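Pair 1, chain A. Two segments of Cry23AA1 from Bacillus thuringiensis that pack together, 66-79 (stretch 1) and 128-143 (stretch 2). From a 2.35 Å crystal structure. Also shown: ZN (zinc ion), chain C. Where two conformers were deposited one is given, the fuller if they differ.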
# COMPACT_ATOMS: atom_id res chain seq x y z
N PRO A 66 23.16 36.13 4.40
CA PRO A 66 22.16 35.10 4.58
C PRO A 66 20.81 35.67 5.01
O PRO A 66 20.75 36.68 5.72
CB PRO A 66 22.76 34.21 5.70
CG PRO A 66 24.22 34.41 5.63
CD PRO A 66 24.41 35.85 5.14
N VAL A 67 19.72 35.00 4.58
CA VAL A 67 18.36 35.33 5.02
C VAL A 67 17.72 34.08 5.66
O VAL A 67 18.11 32.94 5.36
CB VAL A 67 17.50 35.88 3.86
CG1 VAL A 67 16.16 36.39 4.36
CG2 VAL A 67 18.22 37.01 3.15
N GLU A 68 16.76 34.28 6.55
CA GLU A 68 15.99 33.17 7.10
C GLU A 68 14.68 33.31 6.39
O GLU A 68 14.21 34.43 6.18
CB GLU A 68 15.81 33.28 8.61
CG GLU A 68 17.17 33.15 9.36
CD GLU A 68 17.10 32.39 10.69
OE1 GLU A 68 18.03 31.59 10.98
OE2 GLU A 68 16.13 32.59 11.46
N SER A 69 14.11 32.18 5.97
CA SER A 69 12.83 32.20 5.28
C SER A 69 11.99 31.03 5.79
O SER A 69 12.48 29.88 5.91
CB SER A 69 13.06 32.10 3.79
OG SER A 69 11.96 32.52 3.03
N THR A 70 10.74 31.33 6.12
CA THR A 70 9.82 30.29 6.53
C THR A 70 9.00 29.76 5.35
O THR A 70 8.34 30.54 4.68
CB THR A 70 8.92 30.81 7.65
OG1 THR A 70 9.74 30.94 8.81
CG2 THR A 70 7.78 29.78 8.00
N VAL A 71 9.10 28.45 5.06
CA VAL A 71 8.19 27.87 4.01
C VAL A 71 7.17 26.92 4.65
O VAL A 71 7.54 26.05 5.46
CB VAL A 71 8.95 27.13 2.86
CG1 VAL A 71 9.70 28.13 1.97
CG2 VAL A 71 9.94 26.13 3.41
N SER A 72 5.92 27.10 4.26
CA SER A 72 4.78 26.47 4.86
C SER A 72 4.00 25.84 3.75
O SER A 72 3.78 26.47 2.70
CB SER A 72 3.82 27.53 5.44
OG SER A 72 4.40 28.10 6.57
N PHE A 73 3.49 24.66 4.03
CA PHE A 73 2.73 23.89 3.06
C PHE A 73 1.48 23.35 3.69
O PHE A 73 1.45 23.00 4.89
CB PHE A 73 3.56 22.70 2.59
CG PHE A 73 4.78 23.09 1.86
CD1 PHE A 73 6.02 23.05 2.48
CD2 PHE A 73 4.69 23.50 0.56
CE1 PHE A 73 7.18 23.39 1.78
CE2 PHE A 73 5.83 23.86 -0.16
CZ PHE A 73 7.09 23.80 0.46
N THR A 74 0.47 23.26 2.88
CA THR A 74 -0.70 22.59 3.33
C THR A 74 -1.22 21.62 2.26
O THR A 74 -1.20 21.92 1.07
CB THR A 74 -1.73 23.62 3.77
OG1 THR A 74 -2.56 23.00 4.75
CG2 THR A 74 -2.56 24.15 2.61
N TRP A 75 -1.70 20.47 2.69
CA TRP A 75 -2.33 19.57 1.75
C TRP A 75 -3.45 18.72 2.36
O TRP A 75 -3.33 18.20 3.47
CB TRP A 75 -1.28 18.69 1.08
CG TRP A 75 -1.77 18.09 -0.18
CD1 TRP A 75 -2.04 18.74 -1.36
CD2 TRP A 75 -2.07 16.70 -0.39
NE1 TRP A 75 -2.49 17.82 -2.31
CE2 TRP A 75 -2.51 16.57 -1.73
CE3 TRP A 75 -1.99 15.56 0.42
CZ2 TRP A 75 -2.88 15.33 -2.28
CZ3 TRP A 75 -2.36 14.31 -0.12
CH2 TRP A 75 -2.80 14.21 -1.46
N THR A 76 -4.56 18.61 1.64
CA THR A 76 -5.69 17.81 2.13
C THR A 76 -5.83 16.55 1.27
O THR A 76 -6.06 16.64 0.08
CB THR A 76 -7.00 18.61 2.23
OG1 THR A 76 -7.18 19.37 1.04
CG2 THR A 76 -6.97 19.56 3.38
N GLU A 77 -5.56 15.42 1.89
CA GLU A 77 -5.64 14.11 1.22
C GLU A 77 -6.97 13.47 1.61
O GLU A 77 -7.46 13.61 2.75
CB GLU A 77 -4.53 13.17 1.67
CG GLU A 77 -4.66 12.64 3.15
CD GLU A 77 -3.87 11.32 3.38
OE1 GLU A 77 -2.86 11.14 2.63
OE2 GLU A 77 -4.26 10.50 4.25
N THR A 78 -7.59 12.83 0.65
CA THR A 78 -8.82 12.13 0.94
C THR A 78 -8.42 10.72 0.85
O THR A 78 -7.83 10.30 -0.14
CB THR A 78 -9.98 12.48 -0.02
OG1 THR A 78 -10.46 13.80 0.29
CG2 THR A 78 -11.18 11.49 0.18
N HIS A 79 -8.68 9.98 1.92
CA HIS A 79 -8.32 8.60 1.85
C HIS A 79 -9.25 7.49 2.51
O HIS A 79 -10.01 7.75 3.47
CB HIS A 79 -6.97 8.53 2.39
CG HIS A 79 -6.97 8.17 3.83
ND1 HIS A 79 -7.13 6.87 4.25
CD2 HIS A 79 -6.82 8.92 4.93
CE1 HIS A 79 -7.08 6.83 5.57
NE2 HIS A 79 -6.92 8.07 6.01
N THR A 128 -14.73 3.35 4.92
CA THR A 128 -14.64 4.77 5.37
C THR A 128 -13.70 5.57 4.47
O THR A 128 -12.55 5.18 4.22
CB THR A 128 -14.12 4.92 6.80
OG1 THR A 128 -14.85 4.08 7.66
CG2 THR A 128 -14.38 6.33 7.32
N THR A 129 -14.21 6.68 3.96
CA THR A 129 -13.43 7.67 3.23
C THR A 129 -13.45 8.95 4.06
O THR A 129 -14.52 9.49 4.36
CB THR A 129 -14.07 8.00 1.88
OG1 THR A 129 -14.30 6.80 1.16
CG2 THR A 129 -13.17 8.84 0.99
N GLU A 130 -12.27 9.42 4.43
CA GLU A 130 -12.10 10.64 5.23
C GLU A 130 -10.97 11.53 4.70
O GLU A 130 -10.10 11.08 3.96
CB GLU A 130 -11.81 10.31 6.67
CG GLU A 130 -10.72 9.32 6.85
CD GLU A 130 -10.69 8.68 8.25
OE1 GLU A 130 -9.66 8.05 8.54
OE2 GLU A 130 -11.67 8.80 9.06
N THR A 131 -11.02 12.81 5.04
CA THR A 131 -9.97 13.71 4.60
C THR A 131 -9.01 14.01 5.72
O THR A 131 -9.36 13.97 6.91
CB THR A 131 -10.49 15.01 4.13
OG1 THR A 131 -11.19 15.58 5.23
CG2 THR A 131 -11.38 14.81 2.89
N HIS A 132 -7.77 14.24 5.32
CA HIS A 132 -6.77 14.65 6.28
C HIS A 132 -6.03 15.87 5.72
O HIS A 132 -5.82 16.01 4.51
CB HIS A 132 -5.88 13.47 6.68
CG HIS A 132 -6.48 12.60 7.75
ND1 HIS A 132 -7.04 13.12 8.90
CD2 HIS A 132 -6.62 11.26 7.84
CE1 HIS A 132 -7.49 12.13 9.66
NE2 HIS A 132 -7.24 11.00 9.04
N THR A 133 -5.74 16.80 6.61
CA THR A 133 -5.07 18.04 6.20
C THR A 133 -3.68 17.93 6.78
O THR A 133 -3.52 17.92 8.01
CB THR A 133 -5.81 19.29 6.73
OG1 THR A 133 -7.09 19.36 6.10
CG2 THR A 133 -5.01 20.60 6.37
N TRP A 134 -2.71 17.74 5.89
CA TRP A 134 -1.29 17.81 6.24
C TRP A 134 -0.89 19.31 6.27
O TRP A 134 -1.32 20.07 5.44
CB TRP A 134 -0.44 17.05 5.21
CG TRP A 134 -0.76 15.58 5.16
CD1 TRP A 134 -1.85 15.01 4.57
CD2 TRP A 134 -0.00 14.49 5.74
NE1 TRP A 134 -1.83 13.64 4.76
CE2 TRP A 134 -0.71 13.30 5.46
CE3 TRP A 134 1.17 14.43 6.47
CZ2 TRP A 134 -0.28 12.04 5.91
CZ3 TRP A 134 1.62 13.19 6.91
CH2 TRP A 134 0.87 12.00 6.63
N SER A 135 -0.16 19.73 7.28
CA SER A 135 0.39 21.08 7.30
C SER A 135 1.81 21.07 7.88
O SER A 135 2.06 20.49 8.91
CB SER A 135 -0.56 22.04 8.05
OG SER A 135 -1.79 22.15 7.34
N ASP A 136 2.75 21.68 7.19
CA ASP A 136 4.09 21.56 7.67
C ASP A 136 4.79 22.89 7.37
O ASP A 136 4.44 23.59 6.39
CB ASP A 136 4.79 20.41 6.91
CG ASP A 136 4.34 18.99 7.36
OD1 ASP A 136 3.64 18.28 6.56
OD2 ASP A 136 4.73 18.55 8.47
N SER A 137 5.81 23.22 8.16
CA SER A 137 6.63 24.37 7.82
C SER A 137 7.97 24.26 8.46
O SER A 137 8.17 23.48 9.39
CB SER A 137 5.98 25.69 8.20
OG SER A 137 5.83 25.69 9.56
N THR A 138 8.93 24.98 7.89
CA THR A 138 10.29 24.88 8.39
C THR A 138 10.95 26.21 7.98
O THR A 138 10.43 26.95 7.11
CB THR A 138 11.01 23.67 7.84
OG1 THR A 138 12.22 23.41 8.58
CG2 THR A 138 11.33 23.81 6.34
N LYS A 139 12.06 26.52 8.66
CA LYS A 139 12.68 27.82 8.57
C LYS A 139 14.02 27.53 7.94
O LYS A 139 14.85 26.82 8.49
CB LYS A 139 12.83 28.38 9.96
CG LYS A 139 12.81 29.90 10.06
CD LYS A 139 13.65 30.33 11.32
CE LYS A 139 13.21 31.67 11.89
NZ LYS A 139 13.46 31.78 13.37
N VAL A 140 14.23 28.04 6.76
CA VAL A 140 15.49 27.72 6.13
C VAL A 140 16.39 28.95 6.07
O VAL A 140 15.92 30.09 5.96
CB VAL A 140 15.29 27.13 4.69
CG1 VAL A 140 14.48 28.06 3.83
CG2 VAL A 140 16.65 26.90 4.02
N THR A 141 17.68 28.69 6.13
CA THR A 141 18.67 29.72 5.94
C THR A 141 19.16 29.65 4.50
O THR A 141 19.73 28.64 4.09
CB THR A 141 19.84 29.49 6.88
OG1 THR A 141 19.37 29.61 8.22
CG2 THR A 141 20.96 30.52 6.64
N ILE A 142 18.92 30.72 3.76
CA ILE A 142 19.38 30.79 2.39
C ILE A 142 20.70 31.59 2.23
O ILE A 142 20.67 32.83 2.36
CB ILE A 142 18.33 31.47 1.51
CG1 ILE A 142 16.97 30.80 1.76
CG2 ILE A 142 18.77 31.40 0.06
CD1 ILE A 142 15.86 31.52 1.17
N PRO A 143 21.81 30.92 1.90
CA PRO A 143 23.02 31.69 1.68
C PRO A 143 22.85 32.78 0.64
O PRO A 143 21.89 32.79 -0.10
CB PRO A 143 24.07 30.66 1.22
CG PRO A 143 23.61 29.37 1.91
CD PRO A 143 22.06 29.48 1.77
ZN ZN C . -7.05 8.40 8.04

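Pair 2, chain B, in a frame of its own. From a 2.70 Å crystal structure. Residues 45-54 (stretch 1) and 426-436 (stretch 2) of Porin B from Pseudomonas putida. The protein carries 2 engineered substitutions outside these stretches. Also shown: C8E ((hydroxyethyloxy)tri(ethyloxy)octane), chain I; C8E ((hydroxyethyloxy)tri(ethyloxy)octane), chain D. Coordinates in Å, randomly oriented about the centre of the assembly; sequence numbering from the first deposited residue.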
# COMPACT_ATOMS: atom_id res chain seq x y z
N THR B 45 -10.82 -6.40 -17.68
CA THR B 45 -9.90 -5.27 -17.61
C THR B 45 -8.44 -5.69 -17.67
O THR B 45 -8.06 -6.74 -17.18
CB THR B 45 -10.11 -4.51 -16.32
OG1 THR B 45 -9.87 -5.39 -15.22
CG2 THR B 45 -11.54 -4.01 -16.26
N LEU B 46 -7.62 -4.84 -18.27
CA LEU B 46 -6.17 -5.05 -18.32
C LEU B 46 -5.50 -3.73 -18.05
O LEU B 46 -5.41 -2.87 -18.93
CB LEU B 46 -5.74 -5.60 -19.68
CG LEU B 46 -4.49 -6.49 -19.69
CD1 LEU B 46 -3.58 -6.16 -20.87
CD2 LEU B 46 -3.73 -6.46 -18.36
N ASP B 47 -5.03 -3.56 -16.82
CA ASP B 47 -4.50 -2.28 -16.37
C ASP B 47 -2.99 -2.32 -16.23
O ASP B 47 -2.43 -3.31 -15.76
CB ASP B 47 -5.12 -1.92 -15.04
CG ASP B 47 -6.61 -1.81 -15.14
OD1 ASP B 47 -7.06 -1.15 -16.09
OD2 ASP B 47 -7.33 -2.41 -14.30
N TYR B 48 -2.35 -1.22 -16.61
CA TYR B 48 -0.90 -1.12 -16.55
C TYR B 48 -0.41 -0.01 -15.64
O TYR B 48 -0.99 1.07 -15.62
CB TYR B 48 -0.35 -0.88 -17.95
CG TYR B 48 1.11 -0.54 -18.00
CD1 TYR B 48 2.07 -1.54 -17.98
CD2 TYR B 48 1.53 0.77 -18.08
CE1 TYR B 48 3.41 -1.23 -18.04
CE2 TYR B 48 2.86 1.09 -18.14
CZ TYR B 48 3.79 0.09 -18.12
OH TYR B 48 5.11 0.42 -18.18
N VAL B 49 0.65 -0.27 -14.90
CA VAL B 49 1.30 0.78 -14.10
C VAL B 49 2.79 0.67 -14.30
O VAL B 49 3.37 -0.38 -14.06
CB VAL B 49 1.00 0.65 -12.57
CG1 VAL B 49 1.74 1.74 -11.80
CG2 VAL B 49 -0.48 0.71 -12.30
N GLY B 50 3.42 1.76 -14.73
CA GLY B 50 4.86 1.78 -14.86
C GLY B 50 5.44 2.89 -14.02
O GLY B 50 4.95 4.01 -14.07
N GLU B 51 6.47 2.58 -13.22
CA GLU B 51 7.17 3.58 -12.43
C GLU B 51 8.68 3.66 -12.68
O GLU B 51 9.39 2.66 -12.54
CB GLU B 51 6.90 3.36 -10.94
CG GLU B 51 5.58 3.93 -10.47
CD GLU B 51 4.98 3.17 -9.31
OE1 GLU B 51 5.73 2.49 -8.56
OE2 GLU B 51 3.74 3.24 -9.15
N VAL B 52 9.16 4.85 -13.04
CA VAL B 52 10.58 5.10 -13.24
C VAL B 52 11.13 5.91 -12.08
O VAL B 52 10.47 6.83 -11.61
CB VAL B 52 10.83 5.94 -14.51
CG1 VAL B 52 12.32 6.17 -14.70
CG2 VAL B 52 10.24 5.25 -15.72
N ALA B 53 12.35 5.60 -11.65
CA ALA B 53 13.01 6.41 -10.62
C ALA B 53 14.51 6.52 -10.84
O ALA B 53 15.19 5.54 -11.16
CB ALA B 53 12.72 5.87 -9.24
N GLY B 54 15.03 7.73 -10.68
CA GLY B 54 16.45 7.97 -10.83
C GLY B 54 16.94 8.92 -9.76
O GLY B 54 16.28 9.91 -9.47
N LEU B 426 17.42 13.06 -3.23
CA LEU B 426 16.49 13.69 -4.16
C LEU B 426 16.29 12.74 -5.33
O LEU B 426 17.24 12.37 -6.02
CB LEU B 426 17.03 15.02 -4.66
CG LEU B 426 16.07 15.87 -5.50
CD1 LEU B 426 14.93 16.30 -4.65
CD2 LEU B 426 16.79 17.08 -6.06
N VAL B 427 15.04 12.33 -5.55
CA VAL B 427 14.74 11.36 -6.58
C VAL B 427 13.74 11.92 -7.59
O VAL B 427 12.78 12.60 -7.23
CB VAL B 427 14.19 10.05 -5.95
CG1 VAL B 427 13.72 9.07 -7.03
CG2 VAL B 427 15.24 9.41 -5.04
N ALA B 428 14.00 11.65 -8.87
CA ALA B 428 13.09 12.00 -9.94
C ALA B 428 12.28 10.76 -10.32
O ALA B 428 12.85 9.69 -10.54
CB ALA B 428 13.85 12.51 -11.13
N GLY B 429 10.96 10.91 -10.37
CA GLY B 429 10.11 9.80 -10.73
C GLY B 429 9.20 10.13 -11.90
O GLY B 429 8.95 11.30 -12.19
N LEU B 430 8.72 9.10 -12.58
CA LEU B 430 7.68 9.23 -13.59
C LEU B 430 6.73 8.05 -13.41
O LEU B 430 7.14 6.88 -13.45
CB LEU B 430 8.27 9.22 -15.01
CG LEU B 430 7.26 9.32 -16.16
CD1 LEU B 430 6.40 10.57 -16.00
CD2 LEU B 430 7.91 9.32 -17.54
N LYS B 431 5.46 8.34 -13.18
CA LYS B 431 4.50 7.28 -12.95
C LYS B 431 3.46 7.30 -14.04
O LYS B 431 2.91 8.35 -14.37
CB LYS B 431 3.85 7.41 -11.56
CG LYS B 431 2.81 6.36 -11.28
CD LYS B 431 2.50 6.24 -9.79
CE LYS B 431 1.34 5.27 -9.57
NZ LYS B 431 1.16 4.90 -8.15
N ILE B 432 3.21 6.13 -14.61
CA ILE B 432 2.27 5.97 -15.71
C ILE B 432 1.16 5.00 -15.32
O ILE B 432 1.42 3.92 -14.77
CB ILE B 432 2.97 5.38 -16.95
CG1 ILE B 432 3.99 6.36 -17.50
CG2 ILE B 432 1.95 5.03 -18.02
CD1 ILE B 432 4.44 5.97 -18.89
N GLN B 433 -0.09 5.37 -15.62
CA GLN B 433 -1.23 4.50 -15.38
C GLN B 433 -2.05 4.39 -16.63
O GLN B 433 -2.43 5.39 -17.21
CB GLN B 433 -2.09 5.04 -14.25
CG GLN B 433 -1.42 5.04 -12.91
CD GLN B 433 -2.18 5.88 -11.91
OE1 GLN B 433 -2.71 6.93 -12.25
NE2 GLN B 433 -2.24 5.42 -10.66
N SER B 434 -2.35 3.17 -17.05
CA SER B 434 -3.16 3.00 -18.24
C SER B 434 -4.05 1.75 -18.22
O SER B 434 -3.66 0.69 -17.73
CB SER B 434 -2.28 2.98 -19.48
OG SER B 434 -3.10 3.02 -20.63
N SER B 435 -5.26 1.89 -18.77
CA SER B 435 -6.18 0.77 -18.88
C SER B 435 -6.46 0.46 -20.33
O SER B 435 -6.81 1.34 -21.12
CB SER B 435 -7.47 1.03 -18.11
OG SER B 435 -7.93 2.35 -18.30
N PHE B 436 -6.31 -0.82 -20.68
CA PHE B 436 -6.43 -1.26 -22.06
C PHE B 436 -7.87 -1.58 -22.37
O PHE B 436 -8.62 -1.91 -21.46
CB PHE B 436 -5.55 -2.48 -22.31
CG PHE B 436 -4.09 -2.20 -22.23
CD1 PHE B 436 -3.49 -1.38 -23.16
CD2 PHE B 436 -3.31 -2.75 -21.24
CE1 PHE B 436 -2.14 -1.11 -23.08
CE2 PHE B 436 -1.97 -2.49 -21.17
CZ PHE B 436 -1.38 -1.68 -22.09
OXT PHE B 436 -8.30 -1.51 -23.53
C2 C8E I . 7.16 -7.37 -18.88
C3 C8E I . 8.06 -6.16 -18.61
C4 C8E I . 9.05 -5.90 -19.74
C5 C8E I . 9.07 -4.41 -20.12
C6 C8E I . 8.14 -4.12 -21.29
C7 C8E I . 7.20 -2.94 -20.99
C8 C8E I . 6.23 -2.69 -22.15
O9 C8E I . 4.97 -2.20 -21.70
C10 C8E I . 4.75 -0.82 -21.92
C11 C8E I . 3.26 -0.48 -21.73
O12 C8E I . 3.00 0.91 -21.76
C13 C8E I . 1.63 1.24 -21.94
C14 C8E I . 1.44 2.65 -22.49
C1 C8E D . 10.15 13.56 -14.16
C2 C8E D . 10.92 14.29 -13.06
C3 C8E D . 10.62 15.79 -13.09
C4 C8E D . 10.03 16.22 -11.75
C5 C8E D . 8.52 16.50 -11.84
C6 C8E D . 8.13 17.87 -11.28
C7 C8E D . 6.75 17.85 -10.62
C8 C8E D . 6.57 19.06 -9.71
O9 C8E D . 5.83 20.10 -10.33
C10 C8E D . 4.63 20.45 -9.66
C11 C8E D . 4.31 21.95 -9.80
O12 C8E D . 4.25 22.39 -11.15
C13 C8E D . 3.25 23.39 -11.36
C14 C8E D . 2.77 23.44 -12.82
O15 C8E D . 2.31 24.74 -13.17
C16 C8E D . 0.99 24.75 -13.71
C17 C8E D . 0.95 25.28 -15.15
O18 C8E D . -0.38 25.27 -15.65
C19 C8E D . -0.92 26.54 -15.97
C20 C8E D . -1.96 26.36 -17.08
O21 C8E D . -1.93 27.44 -17.99

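Both pairs are two antiparallel neighbouring strands, and their backbones are nearly interchangeable: 14 central residues superpose with an RMSD of 0.4 Å on N, CA and C. The strand directions lie at 163° in pair 1 and 170° in pair 2, with closest axis approaches of 4.4 and 4.6 Å. The register also agrees. Val A71 with Thr A138 falls on Tyr B48 with Ser B434, Phe A73 with Asp A136 on Gly B50 with Ile B432, and Trp A75 with Trp A134 on Val B52 with Leu B430; all six are antiparallel hydrogen-bonded pairs.

The backbone evidence is direct. Phe A73 N donates to Asp A136 O at 2.8 Å, and Asp A136 N returns to Phe A73 O at 3.0 Å; at the matching site Gly B50 N to Ile B432 O is 2.9 Å and Ile B432 N to Gly B50 O is 2.8 Å. Between such rungs, CA-H...O contacts fill the non-hydrogen-bonded positions, as in Ser A72 CA to Asp A136 O at 3.3 Å and its counterpart Val B49 CA to Ile B432 O at 3.2 Å.

Side chains differ clearly on the face carrying these hydrogen-bonded pairs. In pair 1 it holds two tryptophans, and the edge of the Trp A75 ring meets its partner, Trp A75 CE3 lying 4.2 Å from Trp A134 CD1. The smaller Val B52 and Leu B430 meet through their first carbons, Val B52 CB to Leu B430 CB at 4.2 Å. One step along, Phe A73 is replaced by Gly B50, and the space is used by a neighbour: an ideal CB on Gly B50 would lie 2.4 Å from Tyr B48 OH, a clash. Tyr B48, in the t rotamer against m for the matching Val A71, also sets its ring edge against Ile B432, with Tyr B48 CE2 4.0 Å from Ile B432 CG2.

On the other face, that of Thr A74 and Ser A135, the matched pairs are both polar but differ in length and charge. Thr A74 OG1 and Ser A135 OG share a hydrogen bond of 2.8 Å whose direction is not fixed. The matching Glu B51 and Lys B431 are longer and charged, and form a salt bridge, Glu B51 OE2 to Lys B431 NZ at 3.2 Å. Pair 1 has its own salt bridge, Glu A68 OE2 to Lys A139 NZ at 3.4 Å, but Lys A139 matches Ser B435, so the charge pairing sits at a different level of the ladder.

Finally, Ser A69 and Val A140 correspond to Leu B46 and Phe B436. Ser A69 CB and Val A140 CG1 are 4.3 Å apart, whereas the bulkier pair closes to 3.4 Å between Leu B46 CD1 and Phe B436 CD2.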